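Local structure of gamma-glutamyltranspeptidase (Ggt) (Helicobacter pylori 26695, 5BPK) at residues A171-Q174 with R175-E178; I250-K253 with E254-A257; G286-L289 with I290-L293. The protein probably transfers or hydrolyses the gamma-glutamyl group of glutathione and related compounds, as a member of the Ntn-hydrolase superfamily. All coordinates share one frame; numbering follows the deposited sequence.

In the fold
The three contacts follow one another along the chain. None nests in or crosses another, and each is local, so none closes a long loop. Contact 1 comes first and turns the chain from strand 170-171 into helix 174-187. Contact 2 ends the loop after helix 234-246 and starts the short helix 253-257, holding it against helix 234-246. Contact 3 lies within helix 285-296, which packs on strand 274-278 and helix 309-329 and also meets the other chain of the assembly. Their centres lie about 34 to 36 Å apart. Contact 3 is on the opposite side of the chain's centre from each of the other two.

Contact 1: A171-Q174 with R175-E178; sequences AISQ and RQAE
S173 and Q176 meet through two different first torsions. S173 holds OG between its own backbone N and carbonyl carbon (chi1 68°), which points the oxygen forward over the first turn, to the amide of Q176. Q176 carries CG beside its backbone N (chi1 -71°) and then runs extended, bringing its amide oxygen back to S173. Each side chain thus binds the other's backbone. Q176 N donates to S173 OG at 3.1 Å. In return, S173 N donates to Q176 OE1 at 3.1 Å, almost straight at 170°. A water also donates to Q176 OE1 at 2.7 Å, so this oxygen has two donors, and the water bonds weakly to A171 O. The amide NE2 of Q176 reaches V75 O in a weak bond.

A second link runs along the first turn. Q174 NE2 donates to E178 OE2 at 3.1 Å, meeting it on the syn side but out of the carboxylate plane. The other oxygen, E178 OE1, forms a salt bridge with R175 NH1 at 3.4 Å, and the hydrogen bond within it is weak; the oxygen lies at the edge of the guanidinium, in its plane. R175 also packs on F188 of the other chain. I172 CG2 also touches A177 CB at 4.2 Å, the positions of a hydrophobic staple. S173 is the N-cap of helix 174-187, and with Q176 it makes a capping box.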
loop_
_atom_site.group_PDB
_atom_site.type_symbol
_atom_site.label_atom_id
_atom_site.label_comp_id
_atom_site.label_asym_id
_atom_site.label_seq_id
_atom_site.Cartn_x
_atom_site.Cartn_y
_atom_site.Cartn_z
ATOM N N ALA A 171 19.364 -9.443 13.139
ATOM C CA ALA A 171 20.130 -8.250 13.465
ATOM C C ALA A 171 19.428 -6.994 12.958
ATOM O O ALA A 171 18.996 -6.940 11.812
ATOM C CB ALA A 171 21.532 -8.344 12.874
ATOM N N ILE A 172 19.332 -5.987 13.822
ATOM C CA ILE A 172 18.731 -4.711 13.461
ATOM C C ILE A 172 19.630 -4.016 12.428
ATOM O O ILE A 172 20.840 -3.914 12.620
ATOM C CB ILE A 172 18.539 -3.797 14.712
ATOM C CG1 ILE A 172 17.503 -4.379 15.683
ATOM C CG2 ILE A 172 18.130 -2.385 14.296
ATOM C CD1 ILE A 172 16.093 -4.459 15.124
ATOM N N SER A 173 19.038 -3.562 11.327
ATOM C CA SER A 173 19.783 -2.872 10.280
ATOM C C SER A 173 19.990 -1.410 10.672
ATOM O O SER A 173 19.378 -0.926 11.631
ATOM C CB SER A 173 19.042 -2.957 8.941
ATOM O OG SER A 173 17.833 -2.212 8.965
ATOM N N GLN A 174 20.863 -0.718 9.942
ATOM C CA GLN A 174 21.051 0.720 10.132
ATOM C C GLN A 174 19.724 1.461 9.998
ATOM O O GLN A 174 19.391 2.303 10.835
ATOM C CB GLN A 174 22.054 1.305 9.123
ATOM C CG GLN A 174 22.292 2.806 9.320
ATOM C CD GLN A 174 23.149 3.429 8.234
ATOM O OE1 GLN A 174 23.997 2.768 7.633
ATOM N NE2 GLN A 174 22.941 4.721 7.987
ATOM N N ARG A 175 18.974 1.151 8.943
ATOM C CA ARG A 175 17.715 1.844 8.675
ATOM C C ARG A 175 16.697 1.559 9.778
ATOM O O ARG A 175 15.985 2.462 10.200
ATOM C CB ARG A 175 17.146 1.475 7.297
ATOM C CG ARG A 175 15.832 2.182 6.933
ATOM C CD ARG A 175 15.932 3.702 7.034
ATOM N NE ARG A 175 14.658 4.357 6.739
ATOM C CZ ARG A 175 14.283 5.552 7.200
ATOM N NH1 ARG A 175 15.079 6.266 7.996
ATOM N NH2 ARG A 175 13.090 6.036 6.864
ATOM N N GLN A 176 16.654 0.316 10.256
ATOM C CA GLN A 176 15.744 -0.042 11.349
ATOM C C GLN A 176 16.114 0.660 12.658
ATOM O O GLN A 176 15.233 1.107 13.375
ATOM C CB GLN A 176 15.709 -1.551 11.552
ATOM C CG GLN A 176 14.983 -2.286 10.430
ATOM C CD GLN A 176 15.105 -3.798 10.511
ATOM O OE1 GLN A 176 16.058 -4.333 11.078
ATOM N NE2 GLN A 176 14.133 -4.498 9.930
ATOM N N ALA A 177 17.410 0.763 12.957
ATOM C CA ALA A 177 17.854 1.559 14.104
ATOM C C ALA A 177 17.300 2.982 13.981
ATOM O O ALA A 177 16.828 3.543 14.965
ATOM C CB ALA A 177 19.377 1.596 14.209
ATOM N N GLU A 178 17.355 3.546 12.770
ATOM C CA GLU A 178 16.895 4.918 12.527
ATOM C C GLU A 178 15.380 5.063 12.726
ATOM O O GLU A 178 14.926 5.964 13.429
ATOM C CB GLU A 178 17.294 5.392 11.118
ATOM C CG GLU A 178 18.798 5.649 10.960
ATOM C CD GLU A 178 19.240 5.859 9.520
ATOM O OE1 GLU A 178 18.379 5.906 8.610
ATOM O OE2 GLU A 178 20.468 5.970 9.299
HETATM O O HOH W 1 16.935 -6.199 9.311
#

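Contact 2: I250-K253 with E254-A257; sequences IITK and EDLA
T252 and D255 form a capping box where the loop after helix 234-246 enters helix 253-257. T252 is the N-cap. Its OG1 accepts from D255 N at 3.3 Å and weakly from E254 N, so one hydroxyl oxygen covers two amides of the first turn. D255 answers with its carboxylate. OD2 uses its anti lone pair to accept from T252 N at 3.1 Å. The torsion that places CG beside the backbone N of D255 (chi1 -76°) aims the carboxylate back at the N-cap. OD1 is bound by L108 N, which should fix the rotation of the group, and K109 NZ makes a long, weak ion pair with OD2.

K253 is held at several points. Its NZ forms a salt bridge with E238 and its N donates to E241, both on helix 234-246. The apolar part is a hydrophobic staple, in which I251 CG2 meets L256 CG at 4.2 Å across the cap. L256 also rests on A237 and I240 of helix 234-246. The turn is completed at K253 O, which accepts from A257 N at 2.9 Å and has A257 CB 3.4 Å away.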
loop_
_atom_site.group_PDB
_atom_site.type_symbol
_atom_site.label_atom_id
_atom_site.label_comp_id
_atom_site.label_asym_id
_atom_site.label_seq_id
_atom_site.Cartn_x
_atom_site.Cartn_y
_atom_site.Cartn_z
ATOM N N ILE A 250 -11.483 0.133 21.705
ATOM C CA ILE A 250 -12.841 -0.391 21.578
ATOM C C ILE A 250 -12.990 -1.734 20.842
ATOM O O ILE A 250 -14.101 -2.255 20.726
ATOM C CB ILE A 250 -13.790 0.659 20.932
ATOM C CG1 ILE A 250 -13.306 1.085 19.544
ATOM C CG2 ILE A 250 -13.932 1.885 21.833
ATOM C CD1 ILE A 250 -14.373 1.852 18.754
ATOM N N ILE A 251 -11.892 -2.311 20.364
ATOM C CA ILE A 251 -11.969 -3.596 19.668
ATOM C C ILE A 251 -12.216 -4.714 20.675
ATOM O O ILE A 251 -11.562 -4.785 21.718
ATOM C CB ILE A 251 -10.710 -3.888 18.834
ATOM C CG1 ILE A 251 -10.595 -2.856 17.714
ATOM C CG2 ILE A 251 -10.762 -5.313 18.247
ATOM C CD1 ILE A 251 -9.271 -2.869 16.997
ATOM N N THR A 252 -13.186 -5.561 20.347
ATOM C CA THR A 252 -13.631 -6.637 21.216
ATOM C C THR A 252 -13.531 -7.993 20.522
ATOM O O THR A 252 -13.289 -8.085 19.314
ATOM C CB THR A 252 -15.111 -6.438 21.597
ATOM O OG1 THR A 252 -15.924 -6.527 20.421
ATOM C CG2 THR A 252 -15.330 -5.096 22.280
ATOM N N LYS A 253 -13.765 -9.053 21.286
ATOM C CA LYS A 253 -13.854 -10.392 20.713
ATOM C C LYS A 253 -14.942 -10.485 19.631
ATOM O O LYS A 253 -14.804 -11.257 18.685
ATOM C CB LYS A 253 -14.094 -11.439 21.809
ATOM C CG LYS A 253 -12.856 -11.730 22.634
ATOM C CD LYS A 253 -13.109 -12.822 23.665
ATOM C CE LYS A 253 -13.892 -12.297 24.855
ATOM N NZ LYS A 253 -13.961 -13.306 25.958
ATOM N N GLU A 254 -16.014 -9.708 19.774
ATOM C CA GLU A 254 -17.087 -9.698 18.783
ATOM C C GLU A 254 -16.604 -9.104 17.456
ATOM O O GLU A 254 -16.925 -9.627 16.381
ATOM C CB GLU A 254 -18.316 -8.932 19.280
ATOM C CG GLU A 254 -19.544 -9.130 18.377
ATOM C CD GLU A 254 -20.777 -8.358 18.830
ATOM O OE1 GLU A 254 -20.712 -7.643 19.857
ATOM O OE2 GLU A 254 -21.815 -8.469 18.141
ATOM N N ASP A 255 -15.820 -8.033 17.532
ATOM C CA ASP A 255 -15.215 -7.449 16.330
ATOM C C ASP A 255 -14.351 -8.479 15.613
ATOM O O ASP A 255 -14.431 -8.645 14.399
ATOM C CB ASP A 255 -14.343 -6.244 16.679
ATOM C CG ASP A 255 -15.140 -4.998 16.990
ATOM O OD1 ASP A 255 -15.945 -4.577 16.146
ATOM O OD2 ASP A 255 -14.931 -4.413 18.068
ATOM N N LEU A 256 -13.525 -9.176 16.380
ATOM C CA LEU A 256 -12.554 -10.099 15.808
ATOM C C LEU A 256 -13.267 -11.293 15.174
ATOM O O LEU A 256 -12.939 -11.684 14.054
ATOM C CB LEU A 256 -11.534 -10.546 16.861
ATOM C CG LEU A 256 -10.612 -9.435 17.384
ATOM C CD1 LEU A 256 -9.984 -9.831 18.717
ATOM C CD2 LEU A 256 -9.540 -9.011 16.386
ATOM N N ALA A 257 -14.267 -11.842 15.874
ATOM C CA ALA A 257 -15.024 -12.991 15.366
ATOM C C ALA A 257 -15.860 -12.660 14.124
ATOM O O ALA A 257 -16.210 -13.563 13.354
ATOM C CB ALA A 257 -15.914 -13.577 16.472
#

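Contact 3: G286-L289 with I290-L293; sequences GTHL and IQIL
Within the alpha-helix 285-296, the H288 ring is met at its edge, in its plane, by Q291 OE1, a side-chain bond between positions i and i+3. The amide plane of Q291 is turned 38° from the ring. H288 ND1 donates to this oxygen at 2.8 Å in a nearly straight bond of 164°. The two groups lie side by side, one turn apart on the buried helix. Q291 gets there with a fully extended chain, its CG trans to the backbone N (chi1 179°). Its NE2 donates to D325 of helix 309-329, so both ends of the amide are held and its flip is fixed. H288 also touches R326 and M330, as well as I98 of the other chain.

The backbone beneath is regular, with four bonds from I290 to L293 back to G286 to L289. I292 lies over the carbonyl that its own N binds: CG1 is 3.2 Å from H288 O, while its side chain packs on A318 and A322 of helix 309-329. L289 touches strand 274-278. L293 packs on L102 of the other chain, as I292 also does. The two leucines run alongside each other and meet through their methyls, L289 CD1 to L293 CD1 at 3.9 Å.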
loop_
_atom_site.group_PDB
_atom_site.type_symbol
_atom_site.label_atom_id
_atom_site.label_comp_id
_atom_site.label_asym_id
_atom_site.label_seq_id
_atom_site.Cartn_x
_atom_site.Cartn_y
_atom_site.Cartn_z
ATOM N N GLY A 286 -6.733 2.140 -7.518
ATOM C CA GLY A 286 -6.941 1.606 -8.863
ATOM C C GLY A 286 -7.775 2.534 -9.735
ATOM O O GLY A 286 -7.484 2.728 -10.928
ATOM N N THR A 287 -8.808 3.123 -9.142
ATOM C CA THR A 287 -9.701 3.992 -9.892
ATOM C C THR A 287 -8.949 5.202 -10.413
ATOM O O THR A 287 -9.020 5.520 -11.601
ATOM C CB THR A 287 -10.898 4.425 -9.027
ATOM O OG1 THR A 287 -11.693 3.273 -8.714
ATOM C CG2 THR A 287 -11.762 5.487 -9.726
ATOM N N HIS A 288 -8.242 5.900 -9.528
ATOM C CA HIS A 288 -7.522 7.094 -9.953
ATOM C C HIS A 288 -6.298 6.793 -10.832
ATOM O O HIS A 288 -5.956 7.592 -11.704
ATOM C CB HIS A 288 -7.168 7.992 -8.775
ATOM C CG HIS A 288 -8.366 8.454 -8.013
ATOM N ND1 HIS A 288 -9.441 9.059 -8.623
ATOM C CD2 HIS A 288 -8.673 8.377 -6.697
ATOM C CE1 HIS A 288 -10.363 9.332 -7.714
ATOM N NE2 HIS A 288 -9.921 8.926 -6.537
ATOM N N LEU A 289 -5.659 5.647 -10.615
ATOM C CA LEU A 289 -4.566 5.190 -11.472
ATOM C C LEU A 289 -5.068 5.094 -12.904
ATOM O O LEU A 289 -4.472 5.642 -13.820
ATOM C CB LEU A 289 -4.072 3.817 -11.007
ATOM C CG LEU A 289 -3.153 3.055 -11.955
ATOM C CD1 LEU A 289 -1.918 3.882 -12.256
ATOM C CD2 LEU A 289 -2.819 1.684 -11.349
ATOM N N ILE A 290 -6.215 4.444 -13.076
ATOM C CA ILE A 290 -6.779 4.222 -14.410
ATOM C C ILE A 290 -7.290 5.539 -15.011
ATOM O O ILE A 290 -7.104 5.798 -16.199
ATOM C CB ILE A 290 -7.892 3.140 -14.350
ATOM C CG1 ILE A 290 -7.241 1.768 -14.141
ATOM C CG2 ILE A 290 -8.779 3.147 -15.607
ATOM C CD1 ILE A 290 -8.182 0.699 -13.673
ATOM N N GLN A 291 -7.932 6.356 -14.176
ATOM C CA GLN A 291 -8.376 7.696 -14.565
ATOM C C GLN A 291 -7.224 8.544 -15.128
ATOM O O GLN A 291 -7.354 9.149 -16.195
ATOM C CB GLN A 291 -9.012 8.404 -13.352
ATOM C CG GLN A 291 -9.507 9.830 -13.605
ATOM C CD GLN A 291 -10.106 10.473 -12.359
ATOM O OE1 GLN A 291 -10.058 9.910 -11.259
ATOM N NE2 GLN A 291 -10.649 11.670 -12.523
ATOM N N ILE A 292 -6.103 8.586 -14.411
ATOM C CA ILE A 292 -4.976 9.454 -14.784
ATOM C C ILE A 292 -4.314 8.933 -16.076
ATOM O O ILE A 292 -4.028 9.697 -17.002
ATOM C CB ILE A 292 -3.960 9.589 -13.627
ATOM C CG1 ILE A 292 -4.588 10.335 -12.445
ATOM C CG2 ILE A 292 -2.727 10.341 -14.076
ATOM C CD1 ILE A 292 -3.881 10.093 -11.118
ATOM N N LEU A 293 -4.094 7.631 -16.144
ATOM C CA LEU A 293 -3.652 6.994 -17.388
ATOM C C LEU A 293 -4.590 7.293 -18.565
ATOM O O LEU A 293 -4.124 7.561 -19.677
ATOM C CB LEU A 293 -3.497 5.478 -17.202
ATOM C CG LEU A 293 -2.258 5.036 -16.401
ATOM C CD1 LEU A 293 -2.263 3.541 -16.113
ATOM C CD2 LEU A 293 -0.940 5.428 -17.097
#